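Local coordinates for Sensory/regulatory protein rpfC (PDB 3M6M) that probably acts in two-component signalling as a sensor histidine kinase, its CheY-like receiver domain binding a magnesium ion and taking part in phosphotransfer, at residues V64-P69 against V93-A98. Sequence-based numbering, arbitrary orientation.
With MG (magnesium ion), chain T.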
ATOM      1  N   VAL D  64      -7.264  18.845 -34.055  1.00 44.98           N
ATOM      2  CA  VAL D  64      -6.021  19.451 -33.583  1.00 44.31           C
ATOM      3  C   VAL D  64      -4.771  18.735 -34.112  1.00 44.27           C
ATOM      4  O   VAL D  64      -4.730  17.506 -34.190  1.00 44.37           O
ATOM      5  CB  VAL D  64      -5.990  19.560 -32.025  1.00 43.93           C
ATOM      6  CG1 VAL D  64      -5.806  18.191 -31.363  1.00 43.53           C
ATOM      7  CG2 VAL D  64      -4.911  20.535 -31.569  1.00 44.02           C
ATOM      8  N   ASP D  65      -3.767  19.523 -34.488  1.00 44.29           N
ATOM      9  CA  ASP D  65      -2.454  19.000 -34.844  1.00 44.43           C
ATOM     10  C   ASP D  65      -1.700  18.687 -33.559  1.00 44.20           C
ATOM     11  O   ASP D  65      -1.662  19.512 -32.641  1.00 44.15           O
ATOM     12  CB  ASP D  65      -1.684  20.024 -35.686  1.00 45.09           C
ATOM     13  CG  ASP D  65      -0.274  19.568 -36.041  1.00 45.95           C
ATOM     14  OD1 ASP D  65      -0.053  18.356 -36.260  1.00 46.57           O
ATOM     15  OD2 ASP D  65       0.621  20.438 -36.115  1.00 46.94           O
ATOM     16  N   LEU D  66      -1.110  17.497 -33.492  1.00 44.29           N
ATOM     17  CA  LEU D  66      -0.398  17.069 -32.291  1.00 44.47           C
ATOM     18  C   LEU D  66       0.825  17.934 -32.001  1.00 45.08           C
ATOM     19  O   LEU D  66       0.985  18.417 -30.882  1.00 45.13           O
ATOM     20  CB  LEU D  66      -0.009  15.589 -32.365  1.00 45.03           C
ATOM     21  CG  LEU D  66       0.748  14.973 -31.178  1.00 45.85           C
ATOM     22  CD1 LEU D  66      -0.001  15.131 -29.850  1.00 44.83           C
ATOM     23  CD2 LEU D  66       1.056  13.507 -31.448  1.00 46.54           C
ATOM     24  N   HIS D  67       1.675  18.134 -33.003  1.00 45.76           N
ATOM     25  CA  HIS D  67       2.921  18.863 -32.787  1.00 46.93           C
ATOM     26  C   HIS D  67       2.877  20.309 -33.264  1.00 46.86           C
ATOM     27  O   HIS D  67       2.947  20.596 -34.462  1.00 47.13           O
ATOM     28  CB  HIS D  67       4.115  18.096 -33.357  1.00 48.29           C
ATOM     29  CG  HIS D  67       4.401  16.822 -32.625  1.00 49.32           C
ATOM     30  ND1 HIS D  67       4.129  15.580 -33.157  1.00 49.80           N
ATOM     31  CD2 HIS D  67       4.910  16.601 -31.390  1.00 50.54           C
ATOM     32  CE1 HIS D  67       4.473  14.647 -32.287  1.00 50.99           C
ATOM     33  NE2 HIS D  67       4.946  15.240 -31.205  1.00 51.23           N
ATOM     34  N   MET D  68       2.741  21.206 -32.293  1.00 46.79           N
ATOM     35  CA  MET D  68       2.757  22.647 -32.513  1.00 47.31           C
ATOM     36  C   MET D  68       3.662  23.263 -31.450  1.00 48.56           C
ATOM     37  O   MET D  68       3.745  22.735 -30.342  1.00 48.59           O
ATOM     38  CB  MET D  68       1.345  23.232 -32.395  1.00 46.12           C
ATOM     39  CG  MET D  68       0.332  22.683 -33.399  1.00 45.37           C
ATOM     40  SD  MET D  68      -1.342  23.339 -33.198  1.00 44.75           S
ATOM     41  CE  MET D  68      -1.785  22.679 -31.592  1.00 43.57           C
ATOM     42  N   PRO D  69       4.352  24.373 -31.783  1.00 50.00           N
ATOM     43  CA  PRO D  69       5.194  25.054 -30.791  1.00 51.63           C
ATOM     44  C   PRO D  69       4.372  25.727 -29.691  1.00 51.20           C
ATOM     45  O   PRO D  69       3.204  26.058 -29.908  1.00 49.96           O
ATOM     46  CB  PRO D  69       5.932  26.118 -31.620  1.00 53.26           C
ATOM     47  CG  PRO D  69       5.781  25.685 -33.048  1.00 52.71           C
ATOM     48  CD  PRO D  69       4.453  25.008 -33.109  1.00 50.54           C
ATOM     49  N   VAL D  93     -12.758  15.877 -29.629  1.00 50.38           N
ATOM     50  CA  VAL D  93     -11.469  16.288 -30.179  1.00 49.78           C
ATOM     51  C   VAL D  93     -10.789  15.123 -30.893  1.00 50.28           C
ATOM     52  O   VAL D  93     -10.600  14.050 -30.312  1.00 50.64           O
ATOM     53  CB  VAL D  93     -10.520  16.847 -29.086  1.00 48.88           C
ATOM     54  CG1 VAL D  93      -9.205  17.313 -29.705  1.00 48.20           C
ATOM     55  CG2 VAL D  93     -11.177  17.988 -28.321  1.00 48.78           C
ATOM     56  N   VAL D  94     -10.433  15.347 -32.155  1.00 50.73           N
ATOM     57  CA  VAL D  94      -9.653  14.388 -32.935  1.00 51.33           C
ATOM     58  C   VAL D  94      -8.256  14.947 -33.220  1.00 50.83           C
ATOM     59  O   VAL D  94      -8.105  16.110 -33.607  1.00 50.48           O
ATOM     60  CB  VAL D  94     -10.388  13.964 -34.245  1.00 52.52           C
ATOM     61  CG1 VAL D  94     -11.051  15.155 -34.919  1.00 52.95           C
ATOM     62  CG2 VAL D  94      -9.444  13.244 -35.210  1.00 52.69           C
ATOM     63  N   VAL D  95      -7.242  14.110 -33.017  1.00 51.19           N
ATOM     64  CA  VAL D  95      -5.848  14.521 -33.171  1.00 51.23           C
ATOM     65  C   VAL D  95      -5.273  14.084 -34.523  1.00 52.15           C
ATOM     66  O   VAL D  95      -5.569  12.990 -35.013  1.00 52.90           O
ATOM     67  CB  VAL D  95      -4.967  13.988 -32.005  1.00 51.28           C
ATOM     68  CG1 VAL D  95      -3.588  14.637 -32.024  1.00 51.17           C
ATOM     69  CG2 VAL D  95      -5.638  14.250 -30.662  1.00 50.82           C
ATOM     70  N   LEU D  96      -4.464  14.959 -35.119  1.00 52.44           N
ATOM     71  CA  LEU D  96      -3.745  14.667 -36.358  1.00 53.61           C
ATOM     72  C   LEU D  96      -2.246  14.853 -36.174  1.00 54.16           C
ATOM     73  O   LEU D  96      -1.808  15.832 -35.566  1.00 53.72           O
ATOM     74  CB  LEU D  96      -4.214  15.586 -37.489  1.00 53.76           C
ATOM     75  CG  LEU D  96      -5.565  15.396 -38.179  1.00 54.50           C
ATOM     76  CD1 LEU D  96      -5.687  16.408 -39.307  1.00 55.06           C
ATOM     77  CD2 LEU D  96      -5.740  13.984 -38.718  1.00 55.49           C
ATOM     78  N   SER D  97      -1.465  13.914 -36.707  1.00 55.60           N
ATOM     79  CA  SER D  97      -0.003  14.041 -36.756  1.00 56.79           C
ATOM     80  C   SER D  97       0.642  13.072 -37.740  1.00 58.44           C
ATOM     81  O   SER D  97       0.033  12.077 -38.143  1.00 59.02           O
ATOM     82  CB  SER D  97       0.622  13.864 -35.366  1.00 56.77           C
ATOM     83  OG  SER D  97       0.272  12.616 -34.803  1.00 57.43           O
ATOM     84  N   ALA D  98       1.877  13.385 -38.130  1.00 59.72           N
ATOM     85  CA  ALA D  98       2.720  12.458 -38.878  1.00 61.68           C
ATOM     86  C   ALA D  98       3.358  11.463 -37.908  1.00 62.84           C
ATOM     87  O   ALA D  98       3.902  10.436 -38.319  1.00 64.39           O
ATOM     88  CB  ALA D  98       3.782  13.211 -39.653  1.00 62.51           C
TER
HETATM   89 MG    MG T 591       2.864  20.656 -36.747  1.00 53.59          MG
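Val64 and Leu66 bond to the backbone of Val94 and Leu96 as two parallel strands pair. Val64 N donates to Val94 O, Leu96 N to Val64 O at 2.7 Å, and Leu66 N to Leu96 O. Asp65 can be followed outward from this ladder. Asp65 CB stands 4.2 Å from Leu96 O. Asp65 CG, anti to the backbone N (chi1 177°), is 4.1 Å from Leu96 O. The carboxylate then divides its work. Asp65 OD2 binds the magnesium ion at 2.3 Å. Asp65 OD1 lies 3.2 Å from Leu96 O, two acceptors close together and not a hydrogen bond, and the salt bridge from OD1 to Lys119 probably offsets the repulsion. The ion is also held by His67 O and by Asp22, so the site is the acidic pocket of a CheY-like receiver. By family, Asp65 is probably the phosphoacceptor. On the face carrying Val64 and Val95, Val64 CG1 meets Val93 CG1 at 3.9 Å and Val95 CG2 at 4.0 Å. Just past the end of strand 61-65, Leu66 CB packs on Val95 CG1. Leu66 CB also lies 3.5 Å from Ser97 CB. Leu66 CD2 approaches Ser97 OG, which is hydrogen-bonded to Asp99 O. The strands are neighbours in the parallel sheet, joined by helix 73-85 in a beta-alpha-beta crossover. That helix covers Val64 and Val93 through Met76, while strands 16-20 and 115-118 flank the pair.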